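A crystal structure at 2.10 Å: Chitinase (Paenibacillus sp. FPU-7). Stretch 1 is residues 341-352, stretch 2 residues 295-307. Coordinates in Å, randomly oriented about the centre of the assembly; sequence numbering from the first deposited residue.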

ATOM      1  N   ASN B 341     -20.993  18.308   9.585  1.00 34.05           N
ATOM      2  CA  ASN B 341     -21.143  17.127  10.436  1.00 35.99           C
ATOM      3  C   ASN B 341     -20.331  15.898  10.037  1.00 33.50           C
ATOM      4  O   ASN B 341     -20.643  14.723  10.450  1.00 31.43           O
ATOM      5  CB  ASN B 341     -22.632  16.727  10.531  1.00 42.54           C
ATOM      6  CG  ASN B 341     -23.517  17.900  10.969  1.00 52.33           C
ATOM      7  OD1 ASN B 341     -23.074  18.757  11.697  1.00 48.28           O
ATOM      8  ND2 ASN B 341     -24.763  17.941  10.494  1.00 56.75           N
ATOM      9  N   ASN B 342     -19.273  16.108   9.272  1.00 37.89           N
ATOM     10  CA  ASN B 342     -18.499  14.940   8.786  1.00 32.61           C
ATOM     11  C   ASN B 342     -18.031  14.051   9.959  1.00 32.32           C
ATOM     12  O   ASN B 342     -17.391  14.525  10.843  1.00 34.73           O
ATOM     13  CB  ASN B 342     -17.298  15.424   7.976  1.00 33.91           C
ATOM     14  CG  ASN B 342     -16.707  14.304   7.166  1.00 35.63           C
ATOM     15  OD1 ASN B 342     -17.377  13.796   6.261  1.00 26.08           O
ATOM     16  ND2 ASN B 342     -15.551  13.786   7.617  1.00 32.20           N
ATOM     17  N   PRO B 343     -18.350  12.761   9.962  1.00 31.10           N
ATOM     18  CA  PRO B 343     -18.070  11.895  11.076  1.00 30.63           C
ATOM     19  C   PRO B 343     -16.642  11.335  11.220  1.00 29.41           C
ATOM     20  O   PRO B 343     -16.450  10.127  11.246  1.00 28.14           O
ATOM     21  CB  PRO B 343     -19.041  10.758  10.834  1.00 31.49           C
ATOM     22  CG  PRO B 343     -19.028  10.651   9.364  1.00 32.78           C
ATOM     23  CD  PRO B 343     -19.061  12.036   8.899  1.00 30.69           C
ATOM     24  N   ASP B 344     -15.698  12.231  11.442  1.00 28.14           N
ATOM     25  CA  ASP B 344     -14.301  11.899  11.427  1.00 32.80           C
ATOM     26  C   ASP B 344     -13.908  10.918  12.524  1.00 37.70           C
ATOM     27  O   ASP B 344     -13.136   9.921  12.270  1.00 35.62           O
ATOM     28  CB  ASP B 344     -13.436  13.152  11.417  1.00 28.80           C
ATOM     29  CG  ASP B 344     -13.440  13.845  10.081  1.00 34.77           C
ATOM     30  OD1 ASP B 344     -12.776  13.332   9.092  1.00 31.71           O
ATOM     31  OD2 ASP B 344     -14.152  14.890  10.004  1.00 36.19           O
ATOM     32  N   GLU B 345     -14.490  11.116  13.709  1.00 39.02           N
ATOM     33  CA  GLU B 345     -14.105  10.303  14.846  1.00 38.35           C
ATOM     34  C   GLU B 345     -14.681   8.935  14.691  1.00 34.83           C
ATOM     35  O   GLU B 345     -13.991   7.936  14.932  1.00 37.92           O
ATOM     36  CB  GLU B 345     -14.515  10.964  16.182  1.00 44.62           C
ATOM     37  CG  GLU B 345     -13.851  12.333  16.373  1.00 49.94           C
ATOM     38  CD  GLU B 345     -13.691  12.793  17.831  1.00 62.74           C
ATOM     39  OE1 GLU B 345     -14.528  12.409  18.696  1.00 70.69           O
ATOM     40  OE2 GLU B 345     -12.735  13.581  18.093  1.00 65.31           O
ATOM     41  N   SER B 346     -15.935   8.852  14.300  1.00 29.99           N
ATOM     42  CA  SER B 346     -16.489   7.552  13.935  1.00 33.60           C
ATOM     43  C   SER B 346     -15.629   6.832  12.817  1.00 33.44           C
ATOM     44  O   SER B 346     -15.342   5.621  12.872  1.00 31.35           O
ATOM     45  CB  SER B 346     -17.903   7.769  13.391  1.00 35.08           C
ATOM     46  OG  SER B 346     -18.512   6.523  13.183  1.00 36.36           O
ATOM     47  N   ASN B 347     -15.265   7.599  11.796  1.00 31.29           N
ATOM     48  CA  ASN B 347     -14.530   7.042  10.631  1.00 27.95           C
ATOM     49  C   ASN B 347     -13.239   6.401  11.096  1.00 31.04           C
ATOM     50  O   ASN B 347     -13.014   5.140  10.918  1.00 32.05           O
ATOM     51  CB  ASN B 347     -14.252   8.156   9.662  1.00 24.91           C
ATOM     52  CG  ASN B 347     -15.401   8.414   8.713  1.00 20.23           C
ATOM     53  OD1 ASN B 347     -16.347   7.694   8.651  1.00 24.86           O
ATOM     54  ND2 ASN B 347     -15.278   9.432   7.939  1.00 22.59           N
ATOM     55  N   LEU B 348     -12.438   7.254  11.769  1.00 35.40           N
ATOM     56  CA  LEU B 348     -11.137   6.872  12.292  1.00 32.83           C
ATOM     57  C   LEU B 348     -11.231   5.660  13.195  1.00 36.92           C
ATOM     58  O   LEU B 348     -10.382   4.782  13.101  1.00 40.66           O
ATOM     59  CB  LEU B 348     -10.481   8.010  12.996  1.00 34.53           C
ATOM     60  CG  LEU B 348      -9.405   8.945  12.449  1.00 39.10           C
ATOM     61  CD1 LEU B 348      -8.663   8.434  11.226  1.00 41.97           C
ATOM     62  CD2 LEU B 348      -9.853  10.383  12.272  1.00 41.55           C
ATOM     63  N   ALA B 349     -12.262   5.571  14.043  1.00 36.05           N
ATOM     64  CA  ALA B 349     -12.439   4.376  14.883  1.00 36.59           C
ATOM     65  C   ALA B 349     -12.705   3.135  14.062  1.00 36.73           C
ATOM     66  O   ALA B 349     -12.108   2.081  14.330  1.00 35.21           O
ATOM     67  CB  ALA B 349     -13.565   4.578  15.911  1.00 39.40           C
ATOM     68  N   TYR B 350     -13.561   3.248  13.039  1.00 34.86           N
ATOM     69  CA  TYR B 350     -13.923   2.098  12.181  1.00 33.05           C
ATOM     70  C   TYR B 350     -12.702   1.572  11.424  1.00 35.32           C
ATOM     71  O   TYR B 350     -12.526   0.361  11.302  1.00 35.52           O
ATOM     72  CB  TYR B 350     -15.081   2.436  11.208  1.00 36.05           C
ATOM     73  CG  TYR B 350     -15.268   1.379  10.150  1.00 39.57           C
ATOM     74  CD1 TYR B 350     -16.092   0.258  10.365  1.00 47.05           C
ATOM     75  CD2 TYR B 350     -14.609   1.490   8.924  1.00 40.91           C
ATOM     76  CE1 TYR B 350     -16.247  -0.731   9.377  1.00 45.92           C
ATOM     77  CE2 TYR B 350     -14.760   0.511   7.947  1.00 45.94           C
ATOM     78  CZ  TYR B 350     -15.568  -0.586   8.185  1.00 46.23           C
ATOM     79  OH  TYR B 350     -15.682  -1.521   7.198  1.00 60.25           O
ATOM     80  N   LEU B 351     -11.861   2.488  10.961  1.00 36.22           N
ATOM     81  CA  LEU B 351     -10.715   2.174  10.110  1.00 38.70           C
ATOM     82  C   LEU B 351      -9.539   1.510  10.846  1.00 44.72           C
ATOM     83  O   LEU B 351      -8.966   0.494  10.352  1.00 36.35           O
ATOM     84  CB  LEU B 351     -10.234   3.430   9.349  1.00 39.46           C
ATOM     85  CG  LEU B 351     -11.277   4.025   8.350  1.00 40.59           C
ATOM     86  CD1 LEU B 351     -10.844   5.407   7.923  1.00 37.75           C
ATOM     87  CD2 LEU B 351     -11.497   3.135   7.117  1.00 40.43           C
ATOM     88  N   THR B 352      -9.201   2.043  12.029  1.00 42.68           N
ATOM     89  CA  THR B 352      -8.180   1.378  12.867  1.00 40.59           C
ATOM     90  C   THR B 352      -8.687   0.024  13.324  1.00 37.17           C
ATOM     91  O   THR B 352      -7.907  -0.877  13.452  1.00 40.25           O
ATOM     92  CB  THR B 352      -7.758   2.238  14.040  1.00 39.36           C
ATOM     93  OG1 THR B 352      -8.937   2.598  14.753  1.00 41.69           O
ATOM     94  CG2 THR B 352      -7.060   3.527  13.525  1.00 40.62           C
TER
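Stretch 2 (295-307) GVDATKFTHLYYA

Stretch 2 packs a β-strand antiparallel against the helix of stretch 1, in a small, mostly apolar contact centred on Tyr306, whose hydroxyl is held by two polar side chains of the helix.

Stretch 2 begins in an extended loop at Gly295 and Val296. Gly295 has phi/psi of 89/165, where a CB would be jammed against the carbonyl O of the residue before. A short 3-10 segment follows at 298-300, with a backbone hydrogen bond from Lys300 N to Asp297 O at 3.2 Å. Asp297 OD1 also accepts from Thr299 OG1 at 2.6 Å and from Thr299 N at 3.1 Å. This turn does not touch stretch 1. The strand runs from 303 to 307 and continues later in the chain.

The helix spans 344-352. Its axis and that of the strand come within 10.5 Å, and their N-to-C directions make an angle of 178°. In this register, Tyr306 CA lies 7.7 Å from Leu348 CA, and Leu304 CA lies 8.2 Å from Leu351 CA. Side chains alternate along the strand. Leu304 and Tyr306 point toward the helix, while His303, Tyr305 and Ala307 make no contact with it. The two stretches bury 393 Å² in all, both sides summed.

Tyr306 accounts for the largest share, 128 Å². Its chi1 is t (-171°), and the ring reaches along the helix toward its N-terminal end. Leu348 CD1 sits over one ring face, 3.8 Å from the ring centroid of Tyr306, in a CH-pi contact. Leu351 CD1 approaches Tyr306 CD1 obliquely at 3.4 Å. At the far end of the ring, Tyr306 OH donates to Asp344 OD1 at 2.5 Å. Tyr306 OH also accepts from Asn347 ND2 at 3.0 Å, with a nearly straight N-H...acceptor angle of 164°. The hydroxyl is thus both donor and acceptor in a buried setting. Asp344 is steadied within its own stretch, because Asn342 ND2 donates to Asp344 OD2 at 3.0 Å.

Further along the helix no hydrogen bond joins the two stretches, and the contact is by packing. Leu351 points toward stretch 2, and its CD2 meets CD2 of Leu304 at 4.0 Å. Leu351 therefore touches both inward-pointing residues of the strand. Val296, in the loop before the strand, also points toward the helix. Val296 CG2 lies 4.3 Å from Tyr350 CE2, near the plane of the Tyr350 ring and at its edge. Glu345 and Thr352 point away and take no part.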

ATOM      1  N   GLY B 295     -18.024  -1.880   1.752  1.00 26.12           N
ATOM      2  CA  GLY B 295     -16.989  -2.634   2.462  1.00 27.37           C
ATOM      3  C   GLY B 295     -15.545  -2.179   2.184  1.00 29.62           C
ATOM      4  O   GLY B 295     -15.263  -1.396   1.234  1.00 30.79           O
ATOM      5  N   VAL B 296     -14.660  -2.641   3.061  1.00 29.20           N
ATOM      6  CA  VAL B 296     -13.218  -2.435   3.016  1.00 30.09           C
ATOM      7  C   VAL B 296     -12.657  -3.806   3.371  1.00 33.75           C
ATOM      8  O   VAL B 296     -13.012  -4.397   4.412  1.00 36.78           O
ATOM      9  CB  VAL B 296     -12.747  -1.319   3.994  1.00 30.69           C
ATOM     10  CG1 VAL B 296     -11.263  -0.989   3.821  1.00 30.79           C
ATOM     11  CG2 VAL B 296     -13.518  -0.029   3.816  1.00 30.95           C
ATOM     12  N   ASP B 297     -11.883  -4.380   2.458  1.00 31.54           N
ATOM     13  CA  ASP B 297     -11.146  -5.578   2.742  1.00 30.08           C
ATOM     14  C   ASP B 297      -9.697  -5.190   2.832  1.00 34.11           C
ATOM     15  O   ASP B 297      -8.960  -5.145   1.838  1.00 30.66           O
ATOM     16  CB  ASP B 297     -11.458  -6.588   1.665  1.00 33.21           C
ATOM     17  CG  ASP B 297     -10.606  -7.855   1.758  1.00 31.55           C
ATOM     18  OD1 ASP B 297      -9.911  -8.091   2.787  1.00 31.70           O
ATOM     19  OD2 ASP B 297     -10.645  -8.563   0.737  1.00 33.75           O
ATOM     20  N   ALA B 298      -9.284  -4.875   4.055  1.00 36.02           N
ATOM     21  CA  ALA B 298      -7.921  -4.463   4.340  1.00 32.23           C
ATOM     22  C   ALA B 298      -6.896  -5.557   4.234  1.00 29.35           C
ATOM     23  O   ALA B 298      -5.717  -5.250   4.301  1.00 35.18           O
ATOM     24  CB  ALA B 298      -7.832  -3.775   5.695  1.00 36.24           C
ATOM     25  N   THR B 299      -7.289  -6.803   3.941  1.00 30.23           N
ATOM     26  CA  THR B 299      -6.279  -7.821   3.563  1.00 29.44           C
ATOM     27  C   THR B 299      -5.564  -7.497   2.268  1.00 29.45           C
ATOM     28  O   THR B 299      -4.548  -8.064   2.000  1.00 30.40           O
ATOM     29  CB  THR B 299      -6.823  -9.262   3.500  1.00 29.66           C
ATOM     30  OG1 THR B 299      -7.733  -9.444   2.397  1.00 33.50           O
ATOM     31  CG2 THR B 299      -7.562  -9.646   4.822  1.00 31.90           C
ATOM     32  N   LYS B 300      -6.084  -6.591   1.459  1.00 27.34           N
ATOM     33  CA  LYS B 300      -5.496  -6.296   0.142  1.00 26.39           C
ATOM     34  C   LYS B 300      -4.556  -5.090   0.085  1.00 25.71           C
ATOM     35  O   LYS B 300      -4.067  -4.697  -1.007  1.00 20.87           O
ATOM     36  CB  LYS B 300      -6.625  -6.111  -0.825  1.00 26.83           C
ATOM     37  CG  LYS B 300      -7.625  -7.241  -0.814  1.00 29.41           C
ATOM     38  CD  LYS B 300      -6.957  -8.539  -1.199  1.00 31.40           C
ATOM     39  CE  LYS B 300      -7.943  -9.677  -1.036  1.00 34.64           C
ATOM     40  NZ  LYS B 300      -7.554 -10.660  -2.042  1.00 37.48           N
ATOM     41  N   PHE B 301      -4.272  -4.511   1.243  1.00 24.52           N
ATOM     42  CA  PHE B 301      -3.336  -3.424   1.247  1.00 24.36           C
ATOM     43  C   PHE B 301      -2.573  -3.437   2.535  1.00 26.84           C
ATOM     44  O   PHE B 301      -2.954  -4.132   3.461  1.00 25.97           O
ATOM     45  CB  PHE B 301      -4.011  -2.071   0.993  1.00 27.58           C
ATOM     46  CG  PHE B 301      -5.221  -1.760   1.844  1.00 27.88           C
ATOM     47  CD1 PHE B 301      -5.093  -1.350   3.169  1.00 34.96           C
ATOM     48  CD2 PHE B 301      -6.489  -1.715   1.274  1.00 29.62           C
ATOM     49  CE1 PHE B 301      -6.232  -1.027   3.928  1.00 34.56           C
ATOM     50  CE2 PHE B 301      -7.628  -1.417   1.992  1.00 30.36           C
ATOM     51  CZ  PHE B 301      -7.516  -1.061   3.337  1.00 33.67           C
ATOM     52  N   THR B 302      -1.512  -2.664   2.601  1.00 28.26           N
ATOM     53  CA  THR B 302      -0.648  -2.679   3.786  1.00 30.88           C
ATOM     54  C   THR B 302      -0.752  -1.421   4.584  1.00 31.46           C
ATOM     55  O   THR B 302      -0.453  -1.434   5.813  1.00 33.01           O
ATOM     56  CB  THR B 302       0.835  -2.885   3.429  1.00 29.00           C
ATOM     57  OG1 THR B 302       1.296  -1.780   2.645  1.00 27.65           O
ATOM     58  CG2 THR B 302       0.988  -4.140   2.667  1.00 34.01           C
ATOM     59  N   HIS B 303      -1.145  -0.345   3.923  1.00 27.45           N
ATOM     60  CA  HIS B 303      -1.272   0.969   4.550  1.00 27.81           C
ATOM     61  C   HIS B 303      -2.584   1.607   4.137  1.00 31.50           C
ATOM     62  O   HIS B 303      -2.969   1.522   2.985  1.00 30.02           O
ATOM     63  CB  HIS B 303      -0.199   1.915   4.098  1.00 25.50           C
ATOM     64  CG  HIS B 303       1.177   1.594   4.582  1.00 33.39           C
ATOM     65  ND1 HIS B 303       1.813   0.397   4.319  1.00 33.22           N
ATOM     66  CD2 HIS B 303       2.086   2.365   5.232  1.00 36.17           C
ATOM     67  CE1 HIS B 303       3.039   0.440   4.805  1.00 31.19           C
ATOM     68  NE2 HIS B 303       3.212   1.600   5.405  1.00 33.08           N
ATOM     69  N   LEU B 304      -3.220   2.305   5.062  1.00 31.73           N
ATOM     70  CA  LEU B 304      -4.475   3.009   4.838  1.00 29.31           C
ATOM     71  C   LEU B 304      -4.195   4.455   5.238  1.00 30.27           C
ATOM     72  O   LEU B 304      -3.717   4.708   6.346  1.00 33.19           O
ATOM     73  CB  LEU B 304      -5.536   2.276   5.611  1.00 31.41           C
ATOM     74  CG  LEU B 304      -6.912   2.734   6.131  1.00 35.27           C
ATOM     75  CD1 LEU B 304      -7.328   4.075   5.591  1.00 39.81           C
ATOM     76  CD2 LEU B 304      -7.947   1.624   6.006  1.00 31.16           C
ATOM     77  N   TYR B 305      -4.338   5.375   4.294  1.00 25.54           N
ATOM     78  CA  TYR B 305      -4.149   6.824   4.541  1.00 26.67           C
ATOM     79  C   TYR B 305      -5.535   7.470   4.679  1.00 31.34           C
ATOM     80  O   TYR B 305      -6.381   7.439   3.707  1.00 26.55           O
ATOM     81  CB  TYR B 305      -3.418   7.556   3.391  1.00 24.37           C
ATOM     82  CG  TYR B 305      -1.939   7.421   3.344  1.00 25.32           C
ATOM     83  CD1 TYR B 305      -1.289   6.377   3.995  1.00 26.20           C
ATOM     84  CD2 TYR B 305      -1.158   8.359   2.665  1.00 27.38           C
ATOM     85  CE1 TYR B 305       0.081   6.294   3.977  1.00 28.50           C
ATOM     86  CE2 TYR B 305       0.213   8.264   2.646  1.00 26.32           C
ATOM     87  CZ  TYR B 305       0.821   7.247   3.327  1.00 25.66           C
ATOM     88  OH  TYR B 305       2.200   7.052   3.322  1.00 28.93           O
ATOM     89  N   TYR B 306      -5.795   8.086   5.853  1.00 31.48           N
ATOM     90  CA  TYR B 306      -7.058   8.803   6.069  1.00 29.57           C
ATOM     91  C   TYR B 306      -6.901  10.156   5.451  1.00 28.15           C
ATOM     92  O   TYR B 306      -6.043  10.952   5.848  1.00 26.52           O
ATOM     93  CB  TYR B 306      -7.434   8.906   7.547  1.00 34.40           C
ATOM     94  CG  TYR B 306      -8.841   9.444   7.805  1.00 30.41           C
ATOM     95  CD1 TYR B 306      -9.942   8.677   7.521  1.00 31.97           C
ATOM     96  CD2 TYR B 306      -9.043  10.706   8.318  1.00 33.46           C
ATOM     97  CE1 TYR B 306     -11.228   9.148   7.751  1.00 34.72           C
ATOM     98  CE2 TYR B 306     -10.321  11.184   8.586  1.00 35.24           C
ATOM     99  CZ  TYR B 306     -11.410  10.408   8.283  1.00 32.39           C
ATOM    100  OH  TYR B 306     -12.676  10.857   8.553  1.00 34.11           O
ATOM    101  N   ALA B 307      -7.694  10.395   4.387  1.00 27.10           N
ATOM    102  CA  ALA B 307      -7.574  11.566   3.596  1.00 25.56           C
ATOM    103  C   ALA B 307      -8.789  12.487   3.862  1.00 30.65           C
ATOM    104  O   ALA B 307      -9.870  12.313   3.250  1.00 23.08           O
ATOM    105  CB  ALA B 307      -7.538  11.174   2.159  1.00 29.90           C
TER